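Local coordinates for protein putative exonuclease (Eubacterium rectale, PDB 3L0A) that is a putative exonuclease of the PDDEXK clan, probably a metal-dependent hydrolase, that carries a zinc ion held by four cysteines, at residues Lys154-Ile159 with Val165-Tyr170; Asp171-Val176 with Leu189-Ala194. One frame throughout, in Å; residues are numbered along the deposited sequence.

Contact 1 (Lys154-Ile159 with Val165-Tyr170); sequences KWVKDI and VRYWGY
Lys154 and Tyr167 bring the two backbones nearest, their CA atoms 7.4 Å apart, and no direct hydrogen bond joins Lys154-Ile159 to Val165-Tyr170. The first segment is the strand 154-156 running into a tight turn, where Ile159 N bonds to Val156 O at 3.0 Å; the second runs from the end of helix 164-167 through Gly169 to the start of helix 170-185. The short helix closes in a Schellman motif: Tyr170 N reaches Val165 O, Gly169 N makes a weak bond to Arg166 O, and Gly169 takes the positive phi (70°) that a residue without a side chain adopts most easily. Between the segments stands the Tyr167 ring. With CG anti to the backbone N (chi1 -177°), the ring extends toward the strand, and Lys154 lays its chain over one face. Lys154 CB makes a CH-pi contact, 3.9 Å from the centroid of the Tyr167 ring, and Lys154 CD passes 3.9 Å from Tyr167 CZ before the chain carries its ammonium away. Lysine suits this exposed border because its methylenes pack while its charge stays outside. Val156, the buried member, brings CG2 obliquely to within 3.6 Å of Tyr167 CD2; a beta-branched residue fits both strand and core. Tyr31, in a loop, touches Val156 and Tyr167. The phenol oxygen is used too: one water lies 2.9 Å from Tyr167 OH and donates a weak bond to Trp155 O. Were Tyr167 replaced by an alanine, Lys154 CB and Val156 CG2 would probably lose the surface they pack on, and the water its link to the helix. The arrangement is that of a small beta-hairpin, strands 154-156 and 160-162, folded back on the short helix that follows it, away from the zinc site.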
loop_
_atom_site.group_PDB
_atom_site.type_symbol
_atom_site.label_atom_id
_atom_site.label_comp_id
_atom_site.label_asym_id
_atom_site.label_seq_id
_atom_site.Cartn_x
_atom_site.Cartn_y
_atom_site.Cartn_z
ATOM N N LYS A 154 -7.533 -8.306 -11.306
ATOM C CA LYS A 154 -8.235 -7.698 -10.160
ATOM C C LYS A 154 -9.548 -8.428 -9.842
ATOM O O LYS A 154 -10.310 -8.818 -10.738
ATOM C CB LYS A 154 -8.491 -6.193 -10.376
ATOM C CG LYS A 154 -7.205 -5.368 -10.553
ATOM C CD LYS A 154 -7.291 -3.945 -9.947
ATOM C CE LYS A 154 -6.135 -2.970 -10.389
ATOM N NZ LYS A 154 -4.728 -3.427 -10.084
ATOM N N TRP A 155 -9.782 -8.613 -8.545
ATOM C CA TRP A 155 -10.944 -9.333 -8.039
ATOM C C TRP A 155 -12.199 -8.490 -8.193
ATOM O O TRP A 155 -12.214 -7.331 -7.792
ATOM C CB TRP A 155 -10.746 -9.658 -6.554
ATOM C CG TRP A 155 -11.868 -10.432 -5.978
ATOM C CD1 TRP A 155 -12.893 -9.947 -5.215
ATOM C CD2 TRP A 155 -12.111 -11.831 -6.140
ATOM N NE1 TRP A 155 -13.753 -10.970 -4.881
ATOM C CE2 TRP A 155 -13.297 -12.133 -5.448
ATOM C CE3 TRP A 155 -11.441 -12.858 -6.809
ATOM C CZ2 TRP A 155 -13.825 -13.418 -5.402
ATOM C CZ3 TRP A 155 -11.966 -14.137 -6.765
ATOM C CH2 TRP A 155 -13.146 -14.407 -6.067
ATOM N N VAL A 156 -13.240 -9.066 -8.772
ATOM C CA VAL A 156 -14.535 -8.396 -8.856
ATOM C C VAL A 156 -15.553 -9.291 -8.151
ATOM O O VAL A 156 -15.592 -10.518 -8.390
ATOM C CB VAL A 156 -14.963 -8.097 -10.321
ATOM C CG1 VAL A 156 -16.444 -7.815 -10.404
ATOM C CG2 VAL A 156 -14.166 -6.941 -10.882
ATOM N N LYS A 157 -16.357 -8.656 -7.288
ATOM C CA LYS A 157 -17.321 -9.359 -6.446
ATOM C C LYS A 157 -18.360 -10.117 -7.262
ATOM O O LYS A 157 -19.004 -9.547 -8.152
ATOM C CB LYS A 157 -18.003 -8.394 -5.463
ATOM C CG LYS A 157 -18.852 -9.096 -4.409
ATOM C CD LYS A 157 -19.530 -8.100 -3.434
ATOM C CE LYS A 157 -20.977 -8.542 -3.093
ATOM N NZ LYS A 157 -21.713 -7.561 -2.220
ATOM N N ASP A 158 -18.480 -11.412 -6.940
ATOM C CA ASP A 158 -19.387 -12.370 -7.596
ATOM C C ASP A 158 -19.032 -12.637 -9.072
ATOM O O ASP A 158 -19.781 -13.316 -9.778
ATOM C CB ASP A 158 -20.875 -11.940 -7.464
ATOM C CG ASP A 158 -21.316 -11.664 -5.988
ATOM O OD1 ASP A 158 -21.070 -12.534 -5.108
ATOM O OD2 ASP A 158 -21.927 -10.588 -5.720
ATOM N N ILE A 159 -17.897 -12.107 -9.533
ATOM C CA ILE A 159 -17.349 -12.413 -10.871
ATOM C C ILE A 159 -15.967 -13.103 -10.739
ATOM O O ILE A 159 -15.699 -14.082 -11.435
ATOM C CB ILE A 159 -17.272 -11.131 -11.791
ATOM C CG1 ILE A 159 -18.658 -10.741 -12.352
ATOM C CG2 ILE A 159 -16.304 -11.347 -12.952
ATOM C CD1 ILE A 159 -19.491 -9.740 -11.498
ATOM N N VAL A 165 -8.497 -5.264 -19.379
ATOM C CA VAL A 165 -9.380 -4.795 -20.481
ATOM C C VAL A 165 -10.821 -4.797 -20.063
ATOM O O VAL A 165 -11.536 -3.801 -20.194
ATOM C CB VAL A 165 -9.280 -5.681 -21.725
ATOM C CG1 VAL A 165 -10.161 -5.122 -22.855
ATOM C CG2 VAL A 165 -7.838 -5.802 -22.159
ATOM N N ARG A 166 -11.287 -5.935 -19.578
ATOM C CA ARG A 166 -12.667 -5.987 -19.107
ATOM C C ARG A 166 -12.850 -5.186 -17.824
ATOM O O ARG A 166 -13.898 -4.555 -17.632
ATOM C CB ARG A 166 -13.106 -7.432 -18.908
ATOM C CG ARG A 166 -13.413 -8.128 -20.215
ATOM C CD ARG A 166 -13.915 -9.525 -19.965
ATOM N NE ARG A 166 -12.840 -10.397 -19.575
ATOM C CZ ARG A 166 -12.950 -11.711 -19.448
ATOM N NH1 ARG A 166 -14.101 -12.325 -19.684
ATOM N NH2 ARG A 166 -11.888 -12.420 -19.096
ATOM N N TYR A 167 -11.852 -5.189 -16.944
ATOM C CA TYR A 167 -12.011 -4.474 -15.645
ATOM C C TYR A 167 -12.183 -2.969 -15.813
ATOM O O TYR A 167 -12.981 -2.357 -15.112
ATOM C CB TYR A 167 -10.841 -4.782 -14.677
ATOM C CG TYR A 167 -10.929 -4.158 -13.246
ATOM C CD1 TYR A 167 -10.435 -2.901 -13.003
ATOM C CD2 TYR A 167 -11.459 -4.865 -12.174
ATOM C CE1 TYR A 167 -10.472 -2.343 -11.784
ATOM C CE2 TYR A 167 -11.469 -4.315 -10.879
ATOM C CZ TYR A 167 -10.978 -3.040 -10.703
ATOM O OH TYR A 167 -11.001 -2.379 -9.478
ATOM N N TRP A 168 -11.438 -2.364 -16.739
ATOM C CA TRP A 168 -11.487 -0.913 -16.913
ATOM C C TRP A 168 -12.379 -0.491 -18.077
ATOM O O TRP A 168 -12.412 0.684 -18.460
ATOM C CB TRP A 168 -10.076 -0.347 -17.100
ATOM C CG TRP A 168 -9.254 -0.340 -15.848
ATOM C CD1 TRP A 168 -8.164 -1.121 -15.579
ATOM C CD2 TRP A 168 -9.437 0.507 -14.709
ATOM N NE1 TRP A 168 -7.667 -0.829 -14.353
ATOM C CE2 TRP A 168 -8.436 0.163 -13.780
ATOM C CE3 TRP A 168 -10.362 1.516 -14.386
ATOM C CZ2 TRP A 168 -8.310 0.800 -12.528
ATOM C CZ3 TRP A 168 -10.259 2.154 -13.109
ATOM C CH2 TRP A 168 -9.235 1.790 -12.211
ATOM N N GLY A 169 -13.108 -1.441 -18.643
ATOM C CA GLY A 169 -14.055 -1.109 -19.706
ATOM C C GLY A 169 -13.404 -0.705 -21.028
ATOM O O GLY A 169 -13.979 0.058 -21.781
ATOM N N TYR A 170 -12.202 -1.178 -21.318
ATOM C CA TYR A 170 -11.625 -0.918 -22.640
ATOM C C TYR A 170 -12.291 -1.784 -23.687
ATOM O O TYR A 170 -12.111 -1.572 -24.903
ATOM C CB TYR A 170 -10.101 -1.085 -22.653
ATOM C CG TYR A 170 -9.418 -0.144 -21.656
ATOM C CD1 TYR A 170 -9.807 1.199 -21.534
ATOM C CD2 TYR A 170 -8.379 -0.596 -20.839
ATOM C CE1 TYR A 170 -9.175 2.064 -20.566
ATOM C CE2 TYR A 170 -7.766 0.242 -19.916
ATOM C CZ TYR A 170 -8.163 1.569 -19.794
ATOM O OH TYR A 170 -7.510 2.362 -18.903
HETATM O O HOH W 1 -10.254 -4.510 -7.633
#

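Contact 2 (Asp171-Val176 with Leu189-Ala194); sequences DIQGAV and LPFFIA
Gly174 of helix 170-185 packs face-on against the Phe191 ring of strand 191-197, a buried helix-on-sheet contact in the core of the PDDEXK-like fold. Strands 140-147 and 191-197 are parallel neighbours, and helix 170-185 lies in the connection between them, so the contact belongs to a beta-alpha-beta crossover. The backbones come close, with the CA atoms of Gly174 and Phe191 5.9 Å apart, and glycine makes this possible. A side chain at Gly174 would point toward the strand, where a methyl carbon would fall just 2.7 Å from Phe191 CD2. Phenylalanine suits the strand position because a flat apolar ring can lie against bare helix backbone; a first torsion of -177° swings the ring out from the strand to the helix. Val209 of strand 204-209 and Ile141 of strand 140-147 also touch the Phe191 side chain, placing it in the hydrophobic layer between helix and sheet. Gln173 stays beside this layer. Its extended chain crosses the Phe191 side chain at about a right angle, the amide plane turned 52° from the ring. Gln173 OE1 lies at the ring edge, near its plane, 4.2 Å from Phe191 CZ. The polar end is engaged elsewhere: OE1 accepts from Lys145 NZ, and NE2 bonds to Tyr177 OH. The spacing of Gln173 and Tyr177 recalls the QxxxY motif of RecB-like nucleases, and Asp143 and Lys145 match the (D/E)xK signature of the superfamily, so this flank of the contact probably borders the active site. On the apolar side the fit is almost exactly centred: Gly174 CA stands 3.4 Å from the centroid of the Phe191 ring and 4° off its normal, directing a CH-pi contact at the middle of the face.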
loop_
_atom_site.group_PDB
_atom_site.type_symbol
_atom_site.label_atom_id
_atom_site.label_comp_id
_atom_site.label_asym_id
_atom_site.label_seq_id
_atom_site.Cartn_x
_atom_site.Cartn_y
_atom_site.Cartn_z
ATOM N N ASP A 171 -13.079 -2.756 -23.233
ATOM C CA ASP A 171 -13.941 -3.460 -24.162
ATOM C C ASP A 171 -14.995 -2.485 -24.691
ATOM O O ASP A 171 -15.282 -2.522 -25.864
ATOM C CB ASP A 171 -14.522 -4.768 -23.584
ATOM C CG ASP A 171 -15.210 -4.591 -22.258
ATOM O OD1 ASP A 171 -15.077 -3.505 -21.630
ATOM O OD2 ASP A 171 -15.874 -5.567 -21.839
ATOM N N ILE A 172 -15.505 -1.572 -23.859
ATOM C CA ILE A 172 -16.473 -0.526 -24.308
ATOM C C ILE A 172 -15.814 0.380 -25.362
ATOM O O ILE A 172 -16.319 0.559 -26.465
ATOM C CB ILE A 172 -16.996 0.378 -23.152
ATOM C CG1 ILE A 172 -17.513 -0.418 -21.909
ATOM C CG2 ILE A 172 -18.075 1.329 -23.653
ATOM C CD1 ILE A 172 -18.902 -1.038 -22.034
ATOM N N GLN A 173 -14.657 0.930 -25.045
ATOM C CA GLN A 173 -13.977 1.794 -26.005
ATOM C C GLN A 173 -13.780 1.133 -27.377
ATOM O O GLN A 173 -14.062 1.735 -28.420
ATOM C CB GLN A 173 -12.620 2.240 -25.454
ATOM C CG GLN A 173 -11.878 3.246 -26.350
ATOM C CD GLN A 173 -10.550 3.633 -25.752
ATOM O OE1 GLN A 173 -9.857 2.778 -25.242
ATOM N NE2 GLN A 173 -10.197 4.925 -25.791
ATOM N N GLY A 174 -13.272 -0.095 -27.371
ATOM C CA GLY A 174 -13.045 -0.804 -28.605
ATOM C C GLY A 174 -14.310 -0.991 -29.430
ATOM O O GLY A 174 -14.295 -0.736 -30.627
ATOM N N ALA A 175 -15.397 -1.402 -28.762
ATOM C CA ALA A 175 -16.692 -1.662 -29.400
ATOM C C ALA A 175 -17.260 -0.465 -30.127
ATOM O O ALA A 175 -17.740 -0.612 -31.276
ATOM C CB ALA A 175 -17.694 -2.181 -28.417
ATOM N N VAL A 176 -17.185 0.700 -29.487
ATOM C CA VAL A 176 -17.758 1.934 -30.028
ATOM C C VAL A 176 -16.887 2.421 -31.156
ATOM O O VAL A 176 -17.362 2.634 -32.278
ATOM C CB VAL A 176 -17.860 3.030 -28.958
ATOM C CG1 VAL A 176 -18.140 4.391 -29.592
ATOM C CG2 VAL A 176 -18.934 2.671 -27.961
ATOM N N LEU A 189 -13.215 -3.224 -38.398
ATOM C CA LEU A 189 -11.782 -3.427 -38.118
ATOM C C LEU A 189 -11.542 -3.980 -36.716
ATOM O O LEU A 189 -12.283 -3.641 -35.778
ATOM C CB LEU A 189 -10.959 -2.133 -38.310
ATOM C CG LEU A 189 -10.897 -1.464 -39.696
ATOM C CD1 LEU A 189 -10.065 -0.174 -39.657
ATOM C CD2 LEU A 189 -10.372 -2.410 -40.789
ATOM N N PRO A 190 -10.474 -4.801 -36.564
ATOM C CA PRO A 190 -10.021 -5.302 -35.276
ATOM C C PRO A 190 -9.451 -4.195 -34.372
ATOM O O PRO A 190 -8.933 -3.174 -34.862
ATOM C CB PRO A 190 -8.925 -6.309 -35.662
ATOM C CG PRO A 190 -8.428 -5.865 -36.938
ATOM C CD PRO A 190 -9.578 -5.248 -37.652
ATOM N N PHE A 191 -9.538 -4.418 -33.054
ATOM C CA PHE A 191 -9.124 -3.442 -32.072
ATOM C C PHE A 191 -7.991 -4.038 -31.245
ATOM O O PHE A 191 -8.108 -5.153 -30.717
ATOM C CB PHE A 191 -10.308 -3.067 -31.189
ATOM C CG PHE A 191 -9.996 -2.001 -30.182
ATOM C CD1 PHE A 191 -9.898 -0.677 -30.565
ATOM C CD2 PHE A 191 -9.808 -2.324 -28.844
ATOM C CE1 PHE A 191 -9.568 0.308 -29.649
ATOM C CE2 PHE A 191 -9.509 -1.360 -27.928
ATOM C CZ PHE A 191 -9.398 -0.026 -28.328
ATOM N N PHE A 192 -6.896 -3.275 -31.179
ATOM C CA PHE A 192 -5.695 -3.596 -30.425
ATOM C C PHE A 192 -5.358 -2.472 -29.447
ATOM O O PHE A 192 -5.433 -1.288 -29.796
ATOM C CB PHE A 192 -4.519 -3.728 -31.368
ATOM C CG PHE A 192 -4.681 -4.787 -32.423
ATOM C CD1 PHE A 192 -5.252 -4.480 -33.653
ATOM C CD2 PHE A 192 -4.225 -6.089 -32.196
ATOM C CE1 PHE A 192 -5.402 -5.467 -34.640
ATOM C CE2 PHE A 192 -4.331 -7.073 -33.196
ATOM C CZ PHE A 192 -4.932 -6.754 -34.418
ATOM N N ILE A 193 -4.999 -2.859 -28.231
ATOM C CA ILE A 193 -4.387 -1.974 -27.252
ATOM C C ILE A 193 -2.891 -2.156 -27.310
ATOM O O ILE A 193 -2.376 -3.285 -27.257
ATOM C CB ILE A 193 -4.910 -2.277 -25.840
ATOM C CG1 ILE A 193 -6.380 -1.827 -25.737
ATOM C CG2 ILE A 193 -4.051 -1.579 -24.783
ATOM C CD1 ILE A 193 -7.160 -2.441 -24.581
ATOM N N ALA A 194 -2.176 -1.056 -27.490
ATOM C CA ALA A 194 -0.725 -1.103 -27.518
ATOM C C ALA A 194 -0.308 -0.666 -26.122
ATOM O O ALA A 194 -0.239 0.530 -25.836
ATOM C CB ALA A 194 -0.163 -0.157 -28.611
#

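Contacts 1 and 2 follow in series along the chain, the first closing at Tyr170 and the second opening at Asp171, with their centres about 16 Å apart. Helix 164-167 leads almost directly into helix 170-185, so the hairpin 154-162 of contact 1 is joined to the helix of contact 2 through one sharp change of direction. They also touch: Tyr170 CB meets Ile193 CD1 at 3.8 Å, and Val165 CG1 packs against Asp171 N. Contact 1 is partly buried and joins the hairpin to the short helix, whereas contact 2 is buried and belongs to the crossover of the mixed sheet. Both lie on the connection between strands 140-147 and 191-197.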